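Local coordinates for protein ALDH21) (Physcomitrella patens subsp. patens, PDB 5MZ5) that oxidises succinic semialdehyde with NADP(+) as the coenzyme, a member of the aldehyde dehydrogenase family that probably can also act on glyceraldehyde 3-phosphate, at residues Lys128-Lys131 / Asp132-Glu136; Tyr297-Asp300 / Leu301-Ile305; Arg307-Asn310 / Gly311-Gln315; Glu338-Val341 / Ala342-Lys346; Ala473-Val476 / Asp477-Tyr481. One frame throughout, in Å; residues are numbered along the deposited sequence.

Interaction 1. Residues Lys128-Lys131 / Asp132-Glu136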
loop_
_atom_site.group_PDB
_atom_site.type_symbol
_atom_site.label_atom_id
_atom_site.label_comp_id
_atom_site.label_asym_id
_atom_site.label_seq_id
_atom_site.Cartn_x
_atom_site.Cartn_y
_atom_site.Cartn_z
ATOM N N LYS A 128 15.297 -35.312 -12.719
ATOM C CA LYS A 128 16.187 -34.209 -12.346
ATOM C C LYS A 128 17.225 -34.669 -11.320
ATOM O O LYS A 128 16.900 -35.484 -10.458
ATOM C CB LYS A 128 15.422 -32.939 -11.905
ATOM C CG LYS A 128 14.819 -32.962 -10.484
ATOM C CD LYS A 128 14.089 -31.674 -10.133
ATOM C CE LYS A 128 12.921 -31.387 -11.061
ATOM N NZ LYS A 128 12.733 -29.921 -11.259
ATOM N N PRO A 129 18.488 -34.200 -11.413
ATOM C CA PRO A 129 19.501 -34.625 -10.430
ATOM C C PRO A 129 19.060 -34.390 -8.980
ATOM O O PRO A 129 18.353 -33.420 -8.719
ATOM C CB PRO A 129 20.719 -33.790 -10.819
ATOM C CG PRO A 129 20.526 -33.533 -12.277
ATOM C CD PRO A 129 19.065 -33.266 -12.401
ATOM N N ILE A 130 19.448 -35.287 -8.051
ATOM C CA ILE A 130 19.071 -35.241 -6.629
ATOM C C ILE A 130 19.382 -33.881 -5.965
ATOM O O ILE A 130 18.585 -33.426 -5.145
ATOM C CB ILE A 130 19.630 -36.451 -5.812
ATOM C CG1 ILE A 130 18.989 -36.546 -4.395
ATOM C CG2 ILE A 130 21.174 -36.474 -5.751
ATOM C CD1 ILE A 130 17.452 -36.795 -4.334
ATOM N N LYS A 131 20.493 -33.219 -6.347
ATOM C CA LYS A 131 20.842 -31.897 -5.810
ATOM C C LYS A 131 19.762 -30.884 -6.217
ATOM O O LYS A 131 19.344 -30.091 -5.375
ATOM C CB LYS A 131 22.242 -31.460 -6.307
ATOM C CG LYS A 131 23.329 -31.288 -5.231
ATOM C CD LYS A 131 23.620 -32.522 -4.372
ATOM C CE LYS A 131 25.060 -32.568 -3.906
ATOM N NZ LYS A 131 25.219 -33.232 -2.585
ATOM N N ASP A 132 19.291 -30.938 -7.491
ATOM C CA ASP A 132 18.221 -30.055 -7.988
ATOM C C ASP A 132 16.879 -30.384 -7.347
ATOM O O ASP A 132 16.123 -29.466 -7.033
ATOM C CB ASP A 132 18.102 -30.121 -9.526
ATOM C CG ASP A 132 19.329 -29.636 -10.281
ATOM O OD1 ASP A 132 20.118 -28.852 -9.697
ATOM O OD2 ASP A 132 19.476 -29.999 -11.472
ATOM N N ALA A 133 16.584 -31.701 -7.154
ATOM C CA ALA A 133 15.362 -32.186 -6.510
ATOM C C ALA A 133 15.262 -31.656 -5.072
ATOM O O ALA A 133 14.190 -31.216 -4.690
ATOM C CB ALA A 133 15.323 -33.703 -6.525
ATOM N N ARG A 134 16.388 -31.646 -4.314
ATOM C CA ARG A 134 16.479 -31.114 -2.933
ATOM C C ARG A 134 16.230 -29.616 -2.934
ATOM O O ARG A 134 15.490 -29.133 -2.078
ATOM C CB ARG A 134 17.833 -31.443 -2.273
ATOM C CG ARG A 134 17.968 -32.928 -1.940
ATOM C CD ARG A 134 19.181 -33.211 -1.079
ATOM N NE ARG A 134 19.440 -34.648 -1.000
ATOM C CZ ARG A 134 20.534 -35.242 -1.471
ATOM N NH1 ARG A 134 21.504 -34.523 -2.023
ATOM N NH2 ARG A 134 20.671 -36.557 -1.384
ATOM N N GLY A 135 16.790 -28.916 -3.939
ATOM C CA GLY A 135 16.587 -27.482 -4.157
ATOM C C GLY A 135 15.115 -27.175 -4.403
ATOM O O GLY A 135 14.591 -26.190 -3.877
ATOM N N GLU A 136 14.417 -28.055 -5.151
ATOM C CA GLU A 136 12.983 -27.918 -5.435
ATOM C C GLU A 136 12.103 -28.119 -4.182
ATOM O O GLU A 136 11.073 -27.448 -4.063
ATOM C CB GLU A 136 12.540 -28.822 -6.591
ATOM C CG GLU A 136 11.062 -28.678 -6.914
ATOM C CD GLU A 136 10.502 -29.379 -8.133
ATOM O OE1 GLU A 136 9.271 -29.317 -8.321
ATOM O OE2 GLU A 136 11.272 -30.014 -8.882
#
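Lys128 reaches along the opening turns of helix 130-151 and meets Glu136 eight residues on, NZ lying 2.8 Å from Glu136 OE2 in a salt bridge. The ammonium group comes in on the syn side of the carboxylate oxygen, 35° out of the carboxylate plane, and the two side chains cross at about a right angle. Lys128 gets there by folding over the backbone: its CG sits between the backbone N and the carbonyl carbon (chi1 77°), the chain bends again near its end, and CD passes 3.9 Å from Ala133 CA. Glu136 answers with an extended chain.

Around the other side of the helix Arg134 lies back over Ile130. Ile130 CG1 stands over one face of the guanidinium, toward its rim, 3.4 Å from Arg134 NH2, while Lys131 CD approaches near the plane, at the edge. Lys131 NZ and Arg134 NH1 converge on the carboxylate of Glu355, which probably offsets their charges; Glu116 takes Arg134 NE.

A second shell fixes the buried pair. Lys128 NZ also donates to Gln315 OE1 and to Asn189 O, and Glu136 OE1 accepts from the backbone N of Leu192 and Asn193, so that the lysine and the carboxylate are both gripped from several directions. Beneath them the backbone is regular, with Ala133 N bonded to Pro129 O at 2.9 Å. Pro129 occupies the N-cap position, and the whole is a helix N-terminus braced by a buried salt bridge, beside Asn189 of the succinate-binding site.

Interaction 2. Residues Tyr297-Asp300 / Leu301-Ile305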
loop_
_atom_site.group_PDB
_atom_site.type_symbol
_atom_site.label_atom_id
_atom_site.label_comp_id
_atom_site.label_asym_id
_atom_site.label_seq_id
_atom_site.Cartn_x
_atom_site.Cartn_y
_atom_site.Cartn_z
ATOM N N TYR A 297 31.760 -8.405 -16.648
ATOM C CA TYR A 297 31.909 -9.563 -15.760
ATOM C C TYR A 297 31.568 -9.034 -14.377
ATOM O O TYR A 297 32.207 -8.082 -13.917
ATOM C CB TYR A 297 33.343 -10.130 -15.777
ATOM C CG TYR A 297 33.894 -10.484 -17.139
ATOM C CD1 TYR A 297 33.057 -10.931 -18.161
ATOM C CD2 TYR A 297 35.264 -10.451 -17.386
ATOM C CE1 TYR A 297 33.560 -11.250 -19.419
ATOM C CE2 TYR A 297 35.784 -10.793 -18.634
ATOM C CZ TYR A 297 34.927 -11.200 -19.645
ATOM O OH TYR A 297 35.425 -11.541 -20.876
ATOM N N VAL A 298 30.496 -9.554 -13.757
ATOM C CA VAL A 298 30.072 -9.028 -12.456
ATOM C C VAL A 298 29.908 -10.140 -11.396
ATOM O O VAL A 298 29.008 -10.963 -11.548
ATOM C CB VAL A 298 28.799 -8.119 -12.542
ATOM C CG1 VAL A 298 28.548 -7.402 -11.208
ATOM C CG2 VAL A 298 28.893 -7.104 -13.689
ATOM N N PRO A 299 30.690 -10.148 -10.281
ATOM C CA PRO A 299 31.828 -9.249 -9.958
ATOM C C PRO A 299 33.093 -9.574 -10.760
ATOM O O PRO A 299 33.976 -8.722 -10.896
ATOM C CB PRO A 299 32.036 -9.477 -8.451
ATOM C CG PRO A 299 31.590 -10.906 -8.216
ATOM C CD PRO A 299 30.491 -11.179 -9.233
ATOM N N ASP A 300 33.182 -10.805 -11.298
ATOM C CA ASP A 300 34.330 -11.262 -12.082
ATOM C C ASP A 300 33.914 -12.317 -13.106
ATOM O O ASP A 300 32.749 -12.736 -13.116
ATOM C CB ASP A 300 35.477 -11.764 -11.164
ATOM C CG ASP A 300 35.089 -12.835 -10.147
ATOM O OD1 ASP A 300 34.397 -13.805 -10.531
ATOM O OD2 ASP A 300 35.521 -12.729 -8.977
ATOM N N LEU A 301 34.863 -12.733 -13.972
ATOM C CA LEU A 301 34.647 -13.721 -15.030
ATOM C C LEU A 301 34.189 -15.075 -14.495
ATOM O O LEU A 301 33.220 -15.623 -15.013
ATOM C CB LEU A 301 35.886 -13.863 -15.927
ATOM C CG LEU A 301 35.809 -14.883 -17.095
ATOM C CD1 LEU A 301 34.722 -14.518 -18.106
ATOM C CD2 LEU A 301 37.157 -15.012 -17.791
ATOM N N ASP A 302 34.869 -15.592 -13.457
ATOM C CA ASP A 302 34.564 -16.884 -12.830
ATOM C C ASP A 302 33.111 -16.964 -12.388
ATOM O O ASP A 302 32.426 -17.922 -12.742
ATOM C CB ASP A 302 35.496 -17.136 -11.631
ATOM C CG ASP A 302 36.506 -18.219 -11.872
ATOM O OD1 ASP A 302 37.521 -17.942 -12.550
ATOM O OD2 ASP A 302 36.303 -19.338 -11.357
ATOM N N TYR A 303 32.643 -15.941 -11.634
ATOM C CA TYR A 303 31.272 -15.875 -11.163
ATOM C C TYR A 303 30.286 -15.718 -12.326
ATOM O O TYR A 303 29.241 -16.356 -12.299
ATOM C CB TYR A 303 31.075 -14.766 -10.114
ATOM C CG TYR A 303 29.716 -14.839 -9.460
ATOM C CD1 TYR A 303 29.468 -15.731 -8.418
ATOM C CD2 TYR A 303 28.653 -14.071 -9.928
ATOM C CE1 TYR A 303 28.203 -15.835 -7.839
ATOM C CE2 TYR A 303 27.394 -14.145 -9.335
ATOM C CZ TYR A 303 27.171 -15.037 -8.298
ATOM O OH TYR A 303 25.929 -15.165 -7.731
ATOM N N THR A 304 30.625 -14.895 -13.341
ATOM C CA THR A 304 29.784 -14.692 -14.537
ATOM C C THR A 304 29.561 -16.015 -15.276
ATOM O O THR A 304 28.408 -16.358 -15.534
ATOM C CB THR A 304 30.336 -13.576 -15.437
ATOM O OG1 THR A 304 30.497 -12.411 -14.639
ATOM C CG2 THR A 304 29.417 -13.263 -16.627
ATOM N N ILE A 305 30.651 -16.781 -15.536
ATOM C CA ILE A 305 30.615 -18.089 -16.216
ATOM C C ILE A 305 29.743 -19.072 -15.432
ATOM O O ILE A 305 28.875 -19.702 -16.028
ATOM C CB ILE A 305 32.048 -18.647 -16.532
ATOM C CG1 ILE A 305 32.831 -17.751 -17.531
ATOM C CG2 ILE A 305 32.043 -20.131 -16.999
ATOM C CD1 ILE A 305 32.185 -17.480 -18.962
#
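Tyr297 and Leu301 make the dense apolar side of this turn into helix 301-313. Leu301 CD1 sits over the centre of the Tyr297 ring, 3.7 Å from its centroid, in a CH-pi contact; the two side chains run side by side, pointing the same way. Tyr297 OH is held by Glu335 of helix 333-345. The buried Thr304 adds a compact polar cluster. Its OG1 donates to Asp300 O at 2.7 Å from well above the carbonyl plane and accepts from Val298 N at 3.0 Å, while Thr304 N also bonds to Asp300 O, giving that oxygen two donors.

The other side faces solvent and has fewer side-chain contacts. There Asp300, exposed at the N-cap, takes Tyr303 N on OD1 at 3.0 Å, a capping bond almost straight at 168°. Pro299, also exposed and preceded by a cis peptide bond, brings CD to 3.5 Å from Tyr303 CD2, and Tyr303 itself packs against Arg510 of the second subunit.

Chemically, the helix start is secured twice over: the Asp300 carboxylate caps one backbone N-H, and its negative charge probably interacts favourably with the positive end of the helix dipole, while the Thr304 hydroxyl ties the incoming loop to the first turn.

Interaction 3. Residues Arg307-Asn310 / Gly311-Gln315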
loop_
_atom_site.group_PDB
_atom_site.type_symbol
_atom_site.label_atom_id
_atom_site.label_comp_id
_atom_site.label_asym_id
_atom_site.label_seq_id
_atom_site.Cartn_x
_atom_site.Cartn_y
_atom_site.Cartn_z
ATOM N N ARG A 307 27.271 -18.480 -13.369
ATOM C CA ARG A 307 25.856 -18.094 -13.460
ATOM C C ARG A 307 25.295 -18.347 -14.844
ATOM O O ARG A 307 24.133 -18.729 -14.965
ATOM C CB ARG A 307 25.638 -16.645 -12.994
ATOM C CG ARG A 307 26.071 -16.418 -11.534
ATOM C CD ARG A 307 24.998 -16.755 -10.531
ATOM N NE ARG A 307 24.903 -18.185 -10.254
ATOM C CZ ARG A 307 23.789 -18.799 -9.862
ATOM N NH1 ARG A 307 22.655 -18.116 -9.724
ATOM N NH2 ARG A 307 23.798 -20.104 -9.614
ATOM N N LEU A 308 26.135 -18.180 -15.884
ATOM C CA LEU A 308 25.743 -18.462 -17.270
ATOM C C LEU A 308 25.547 -19.969 -17.471
ATOM O O LEU A 308 24.640 -20.380 -18.204
ATOM C CB LEU A 308 26.771 -17.918 -18.252
ATOM C CG LEU A 308 26.906 -16.407 -18.358
ATOM C CD1 LEU A 308 28.003 -16.051 -19.349
ATOM C CD2 LEU A 308 25.580 -15.740 -18.723
ATOM N N ILE A 309 26.375 -20.789 -16.791
ATOM C CA ILE A 309 26.276 -22.262 -16.805
ATOM C C ILE A 309 24.951 -22.669 -16.133
ATOM O O ILE A 309 24.201 -23.467 -16.702
ATOM C CB ILE A 309 27.524 -22.930 -16.141
ATOM C CG1 ILE A 309 28.784 -22.794 -17.031
ATOM C CG2 ILE A 309 27.263 -24.407 -15.709
ATOM C CD1 ILE A 309 28.776 -23.629 -18.422
ATOM N N ASN A 310 24.639 -22.070 -14.952
ATOM C CA ASN A 310 23.386 -22.334 -14.245
ATOM C C ASN A 310 22.192 -21.988 -15.152
ATOM O O ASN A 310 21.290 -22.806 -15.319
ATOM C CB ASN A 310 23.325 -21.586 -12.903
ATOM C CG ASN A 310 21.996 -21.772 -12.183
ATOM O OD1 ASN A 310 21.702 -22.827 -11.614
ATOM N ND2 ASN A 310 21.118 -20.792 -12.289
ATOM N N GLY A 311 22.236 -20.820 -15.777
ATOM C CA GLY A 311 21.181 -20.388 -16.683
ATOM C C GLY A 311 20.937 -21.320 -17.851
ATOM O O GLY A 311 19.801 -21.736 -18.105
ATOM N N GLY A 312 22.004 -21.635 -18.556
ATOM C CA GLY A 312 21.944 -22.477 -19.740
ATOM C C GLY A 312 21.717 -23.963 -19.552
ATOM O O GLY A 312 21.248 -24.617 -20.487
ATOM N N PHE A 313 22.071 -24.529 -18.384
ATOM C CA PHE A 313 22.031 -25.983 -18.203
ATOM C C PHE A 313 21.423 -26.533 -16.899
ATOM O O PHE A 313 21.366 -27.763 -16.765
ATOM C CB PHE A 313 23.454 -26.548 -18.370
ATOM C CG PHE A 313 24.085 -26.132 -19.679
ATOM C CD1 PHE A 313 23.722 -26.750 -20.873
ATOM C CD2 PHE A 313 24.974 -25.063 -19.730
ATOM C CE1 PHE A 313 24.254 -26.326 -22.088
ATOM C CE2 PHE A 313 25.490 -24.625 -20.949
ATOM C CZ PHE A 313 25.160 -25.283 -22.115
ATOM N N TYR A 314 20.956 -25.678 -15.966
ATOM C CA TYR A 314 20.293 -26.171 -14.743
ATOM C C TYR A 314 18.952 -26.793 -15.183
ATOM O O TYR A 314 18.363 -26.328 -16.175
ATOM C CB TYR A 314 20.085 -25.038 -13.708
ATOM C CG TYR A 314 18.703 -24.400 -13.718
ATOM C CD1 TYR A 314 18.254 -23.659 -14.816
ATOM C CD2 TYR A 314 17.846 -24.538 -12.631
ATOM C CE1 TYR A 314 16.960 -23.139 -14.857
ATOM C CE2 TYR A 314 16.565 -23.983 -12.644
ATOM C CZ TYR A 314 16.128 -23.280 -13.757
ATOM O OH TYR A 314 14.869 -22.724 -13.755
ATOM N N GLN A 315 18.502 -27.868 -14.493
ATOM C CA GLN A 315 17.286 -28.637 -14.829
ATOM C C GLN A 315 17.387 -29.233 -16.255
ATOM O O GLN A 315 16.389 -29.666 -16.830
ATOM C CB GLN A 315 15.992 -27.790 -14.639
ATOM C CG GLN A 315 15.040 -28.308 -13.551
ATOM C CD GLN A 315 15.554 -28.174 -12.122
ATOM O OE1 GLN A 315 15.387 -29.070 -11.297
ATOM N NE2 GLN A 315 16.153 -27.047 -11.770
#
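The Tyr314 ring approaches Asn310 obliquely, and the Phe313 ring offers an edge to Ile309: CD2 of Phe313 is 3.5 Å from Ile309 O, which lies near the ring plane. One face of the Tyr314 ring is covered by CB of the following Gln315, over the ring centre. The side-chain amide of Asn310 meets Tyr314 at its CB, which lies 3.4 Å from Asn310 OD1, with amide and ring planes 37° apart. Asn310 places that oxygen by keeping CG anti to the backbone N (chi1 176°).

The Phe313 ring also meets Ile309 through CE2, 4.3 Å from Ile309 CD1. Both belong to a hydrophobic face: Ile309 and Phe313 pack on Val344 of helix 333-345, and Phe313 also meets Pro398 and Val400 of strand 395-402.

The backbone holds the later turns of helix 301-313 together. Gly311 N and Gly312 N bond to Arg307 O and Leu308 O at 2.9 Å each, and the succession continues through Phe313 N to Ile309 O, less straight at 136°. Tyr314 N then donates to Asn310 O at 3.0 Å. Ala473 CB packs on Gly311 CA.

The bond from Tyr314 N to Asn310 O tethers the tyrosine backbone, and the same oxygen lies close beside the ring, 3.2 Å from Tyr314 CD1. Tyr314 OH is hydrogen-bonded to Ser319 OG; both residues belong to the succinate site, which holds no succinate in this chain. The last turns of the helix and the residues that follow therefore supply a substrate-site ring held at both its backbone and its hydroxyl.

Interaction 4. Residues Glu338-Val341 / Ala342-Lys346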
loop_
_atom_site.group_PDB
_atom_site.type_symbol
_atom_site.label_atom_id
_atom_site.label_comp_id
_atom_site.label_asym_id
_atom_site.label_seq_id
_atom_site.Cartn_x
_atom_site.Cartn_y
_atom_site.Cartn_z
ATOM N N GLU A 338 35.452 -19.143 -24.696
ATOM C CA GLU A 338 36.473 -20.067 -24.222
ATOM C C GLU A 338 36.115 -20.620 -22.816
ATOM O O GLU A 338 36.049 -21.842 -22.637
ATOM C CB GLU A 338 37.838 -19.366 -24.244
ATOM C CG GLU A 338 39.026 -20.245 -23.943
ATOM C CD GLU A 338 40.285 -19.451 -23.651
ATOM O OE1 GLU A 338 40.307 -18.745 -22.617
ATOM O OE2 GLU A 338 41.246 -19.529 -24.449
ATOM N N GLY A 339 35.884 -19.716 -21.860
ATOM C CA GLY A 339 35.544 -20.072 -20.488
ATOM C C GLY A 339 34.229 -20.819 -20.358
ATOM O O GLY A 339 34.148 -21.794 -19.602
ATOM N N PHE A 340 33.199 -20.376 -21.101
ATOM C CA PHE A 340 31.873 -20.987 -21.113
ATOM C C PHE A 340 31.915 -22.403 -21.681
ATOM O O PHE A 340 31.446 -23.319 -21.000
ATOM C CB PHE A 340 30.842 -20.094 -21.841
ATOM C CG PHE A 340 29.404 -20.550 -21.799
ATOM C CD1 PHE A 340 28.676 -20.518 -20.607
ATOM C CD2 PHE A 340 28.746 -20.937 -22.964
ATOM C CE1 PHE A 340 27.339 -20.920 -20.575
ATOM C CE2 PHE A 340 27.399 -21.312 -22.931
ATOM C CZ PHE A 340 26.708 -21.311 -21.738
ATOM N N VAL A 341 32.508 -22.597 -22.884
ATOM C CA VAL A 341 32.638 -23.922 -23.526
ATOM C C VAL A 341 33.465 -24.879 -22.640
ATOM O O VAL A 341 33.068 -26.031 -22.466
ATOM C CB VAL A 341 33.147 -23.843 -24.996
ATOM C CG1 VAL A 341 33.559 -25.211 -25.533
ATOM C CG2 VAL A 341 32.100 -23.211 -25.911
ATOM N N ALA A 342 34.580 -24.400 -22.055
ATOM C CA ALA A 342 35.402 -25.210 -21.148
ATOM C C ALA A 342 34.584 -25.666 -19.919
ATOM O O ALA A 342 34.666 -26.832 -19.523
ATOM C CB ALA A 342 36.645 -24.436 -20.703
ATOM N N ALA A 343 33.754 -24.770 -19.360
ATOM C CA ALA A 343 32.901 -25.103 -18.222
ATOM C C ALA A 343 31.768 -26.082 -18.580
ATOM O O ALA A 343 31.496 -26.972 -17.776
ATOM C CB ALA A 343 32.367 -23.844 -17.556
ATOM N N VAL A 344 31.167 -25.990 -19.796
ATOM C CA VAL A 344 30.102 -26.943 -20.179
ATOM C C VAL A 344 30.691 -28.346 -20.368
ATOM O O VAL A 344 30.005 -29.325 -20.062
ATOM C CB VAL A 344 29.097 -26.558 -21.332
ATOM C CG1 VAL A 344 29.076 -25.073 -21.664
ATOM C CG2 VAL A 344 29.260 -27.409 -22.582
ATOM N N LYS A 345 31.962 -28.437 -20.842
ATOM C CA LYS A 345 32.672 -29.699 -21.061
ATOM C C LYS A 345 32.962 -30.454 -19.762
ATOM O O LYS A 345 33.175 -31.667 -19.801
ATOM C CB LYS A 345 33.961 -29.475 -21.883
ATOM C CG LYS A 345 33.671 -29.318 -23.375
ATOM C CD LYS A 345 34.866 -28.780 -24.140
ATOM C CE LYS A 345 35.158 -29.576 -25.389
ATOM N NZ LYS A 345 34.201 -29.312 -26.491
ATOM N N LYS A 346 32.913 -29.750 -18.618
ATOM C CA LYS A 346 33.166 -30.301 -17.287
ATOM C C LYS A 346 31.893 -30.805 -16.604
ATOM O O LYS A 346 31.998 -31.492 -15.580
ATOM C CB LYS A 346 33.865 -29.250 -16.394
ATOM C CG LYS A 346 35.323 -29.009 -16.755
ATOM C CD LYS A 346 35.947 -27.917 -15.887
ATOM C CE LYS A 346 37.421 -27.731 -16.194
ATOM N NZ LYS A 346 38.133 -27.016 -15.103
#
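Apolar contact leads here, with Val344 set over Phe340 one turn back on helix 333-345. Val344 CG1 lies above the centre of the Phe340 ring, 4.3 Å from the centroid and 9° from the ring normal, a CH-pi contact as modelled. The nearly eclipsed first torsion of Val344 (chi1 -17°) is strained, so the exact position of CG1, and with it the detail of this contact, is somewhat doubtful. On a neighbouring side of the helix Val341 CG1 and Lys345 CD lie side by side at 4.0 Å, both chains pointing the same way, so that the lysine uses its aliphatic part as an apolar partner. The small Ala342 and Ala343 add only methyl groups, Ala342 CB lying 3.3 Å from Glu338 O. Beyond the helix, Phe340 and Val344 pack on Ile309 of helix 301-313 and on Val400 of strand 395-402, and Val341 on Leu386 of strand 384-387.

Hydrogen bonding between the two halves belongs to the main chain. Four successive bonds, each reaching back four residues, join them: Ala342 N to Glu338 O at 3.0 Å, Ala343 N to Gly339 O, Val344 N to Phe340 O at 2.9 Å, and Lys345 N to Val341 O.

The polar side-chain contact is at the periphery. Lys345 bends in its outer part and its NZ is hydrogen-bonded to Thr387 OG1 of strand 384-387.

The result is an amphipathic helix: one face buries an aromatic ring and branched methyls between helix and sheet, whereas the polar end of Lys345 finds its partner at the margin, its methylenes resting on Val341.

Interaction 5. Residues Ala473-Val476 / Asp477-Tyr481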
loop_
_atom_site.group_PDB
_atom_site.type_symbol
_atom_site.label_atom_id
_atom_site.label_comp_id
_atom_site.label_asym_id
_atom_site.label_seq_id
_atom_site.Cartn_x
_atom_site.Cartn_y
_atom_site.Cartn_z
ATOM N N ALA A 473 17.598 -17.393 -15.548
ATOM C CA ALA A 473 17.072 -18.582 -14.888
ATOM C C ALA A 473 16.780 -18.394 -13.378
ATOM O O ALA A 473 16.319 -19.327 -12.720
ATOM C CB ALA A 473 17.979 -19.778 -15.136
ATOM N N LEU A 474 16.929 -17.171 -12.869
ATOM C CA LEU A 474 16.670 -16.852 -11.474
ATOM C C LEU A 474 15.199 -16.572 -11.168
ATOM O O LEU A 474 14.560 -15.758 -11.827
ATOM C CB LEU A 474 17.573 -15.696 -11.010
ATOM C CG LEU A 474 17.492 -15.262 -9.533
ATOM C CD1 LEU A 474 17.924 -16.388 -8.588
ATOM C CD2 LEU A 474 18.356 -14.028 -9.300
ATOM N N ARG A 475 14.674 -17.263 -10.154
ATOM C CA ARG A 475 13.340 -17.052 -9.629
ATOM C C ARG A 475 13.309 -17.141 -8.101
ATOM O O ARG A 475 13.700 -18.162 -7.530
ATOM C CB ARG A 475 12.297 -18.006 -10.241
ATOM C CG ARG A 475 10.866 -17.651 -9.756
ATOM C CD ARG A 475 9.856 -18.726 -10.066
ATOM N NE ARG A 475 8.526 -18.358 -9.580
ATOM C CZ ARG A 475 7.429 -19.074 -9.791
ATOM N NH1 ARG A 475 7.493 -20.220 -10.457
ATOM N NH2 ARG A 475 6.252 -18.635 -9.362
ATOM N N VAL A 476 12.798 -16.084 -7.453
ATOM C CA VAL A 476 12.544 -16.059 -6.016
ATOM C C VAL A 476 11.046 -16.374 -5.909
ATOM O O VAL A 476 10.236 -15.782 -6.623
ATOM C CB VAL A 476 12.942 -14.731 -5.316
ATOM C CG1 VAL A 476 12.684 -14.812 -3.806
ATOM C CG2 VAL A 476 14.409 -14.406 -5.581
ATOM N N ASP A 477 10.675 -17.299 -5.012
ATOM C CA ASP A 477 9.297 -17.782 -4.890
ATOM C C ASP A 477 8.281 -16.714 -4.408
ATOM O O ASP A 477 7.070 -16.952 -4.497
ATOM C CB ASP A 477 9.260 -19.056 -4.050
ATOM C CG ASP A 477 10.024 -20.185 -4.734
ATOM O OD1 ASP A 477 9.508 -20.741 -5.722
ATOM O OD2 ASP A 477 11.173 -20.445 -4.338
ATOM N N SER A 478 8.770 -15.507 -4.032
ATOM C CA SER A 478 7.916 -14.387 -3.654
ATOM C C SER A 478 7.792 -13.315 -4.751
ATOM O O SER A 478 6.965 -12.404 -4.627
ATOM C CB SER A 478 8.407 -13.760 -2.350
ATOM O OG SER A 478 9.692 -13.193 -2.513
ATOM N N GLN A 479 8.649 -13.384 -5.789
ATOM C CA GLN A 479 8.654 -12.388 -6.859
ATOM C C GLN A 479 7.427 -12.513 -7.790
ATOM O O GLN A 479 6.921 -13.631 -7.945
ATOM C CB GLN A 479 9.957 -12.503 -7.677
ATOM C CG GLN A 479 9.858 -13.418 -8.909
ATOM C CD GLN A 479 11.153 -13.578 -9.631
ATOM O OE1 GLN A 479 12.203 -13.807 -9.019
ATOM N NE2 GLN A 479 11.101 -13.477 -10.951
ATOM N N PRO A 480 6.966 -11.427 -8.471
ATOM C CA PRO A 480 5.901 -11.619 -9.481
ATOM C C PRO A 480 6.538 -12.322 -10.691
ATOM O O PRO A 480 7.489 -11.812 -11.288
ATOM C CB PRO A 480 5.414 -10.202 -9.781
ATOM C CG PRO A 480 6.572 -9.311 -9.426
ATOM C CD PRO A 480 7.427 -10.016 -8.406
ATOM N N TYR A 481 6.108 -13.554 -10.946
ATOM C CA TYR A 481 6.665 -14.386 -12.003
ATOM C C TYR A 481 5.634 -14.659 -13.095
ATOM O O TYR A 481 4.533 -15.127 -12.824
ATOM C CB TYR A 481 7.237 -15.689 -11.397
ATOM C CG TYR A 481 7.651 -16.715 -12.431
ATOM C CD1 TYR A 481 8.911 -16.669 -13.021
ATOM C CD2 TYR A 481 6.774 -17.720 -12.833
ATOM C CE1 TYR A 481 9.292 -17.608 -13.981
ATOM C CE2 TYR A 481 7.133 -18.645 -13.811
ATOM C CZ TYR A 481 8.399 -18.593 -14.372
ATOM O OH TYR A 481 8.745 -19.518 -15.333
HETATM O O HOH W 1 7.714 -16.246 -7.839
#
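Arg475 and Tyr481 both leave the backbone with CG anti to their own N (chi1 -174° and 171°), and the arginine then stays extended from CG to NE, which lays its guanidinium flat on the tyrosine ring. They flank a type I beta turn, Val476 to Gln479, in the loop between strands 465-468 and 488-489. The stack is offset, its planes only 16° apart. Arg475 CZ lies 3.9 Å from the centroid of the Tyr481 ring in an off-centre cation-pi contact, and its nearest ring atom is Tyr481 CD2 at 3.4 Å; Arg475 CD covers another part of the same face.

The turn closes with Gln479 N donating to Val476 O at 3.0 Å. Gln479 adds a return bond: its extended chain sends OE1 back to Val476 N at 2.8 Å, practically linear at the hydrogen, though the donor stands above the amide carbonyl plane. Val476 is thus bonded to this glutamine through both its N and its O.

Arg475 and Tyr481 are succinate-binding residues, and Asp477 is held by a salt bridge to Arg139, another of them, and by His197. Val476 and Ser478 lie against the second subunit, at its Asn167 and Leu161, so the loop joins substrate site and interface.

One water pins the stack to the turn: it accepts from Arg475 NE at 2.9 Å and donates to Val476 O at 2.8 Å and to Gln479 O at 2.7 Å.

Overall arrangement
Each of the five contacts is local, closing a helical turn, a cap or a tight turn; they follow one another in series, without nesting or crossing. Interaction 1 starts helix 130-151. Interactions 2 and 3 mark the first and the later turns of helix 301-313, the helix of a beta-alpha-beta unit between strands 290-294 and 323-329. Interaction 4, on helix 333-345, packs beside both through Ile305, Ile309 and Phe313. Interaction 3 is the hub: Gln315 reaches Lys128 of interaction 1, and Tyr314 touches Ala473 of interaction 5, whose loop holds two succinate-site residues and packs against the second subunit.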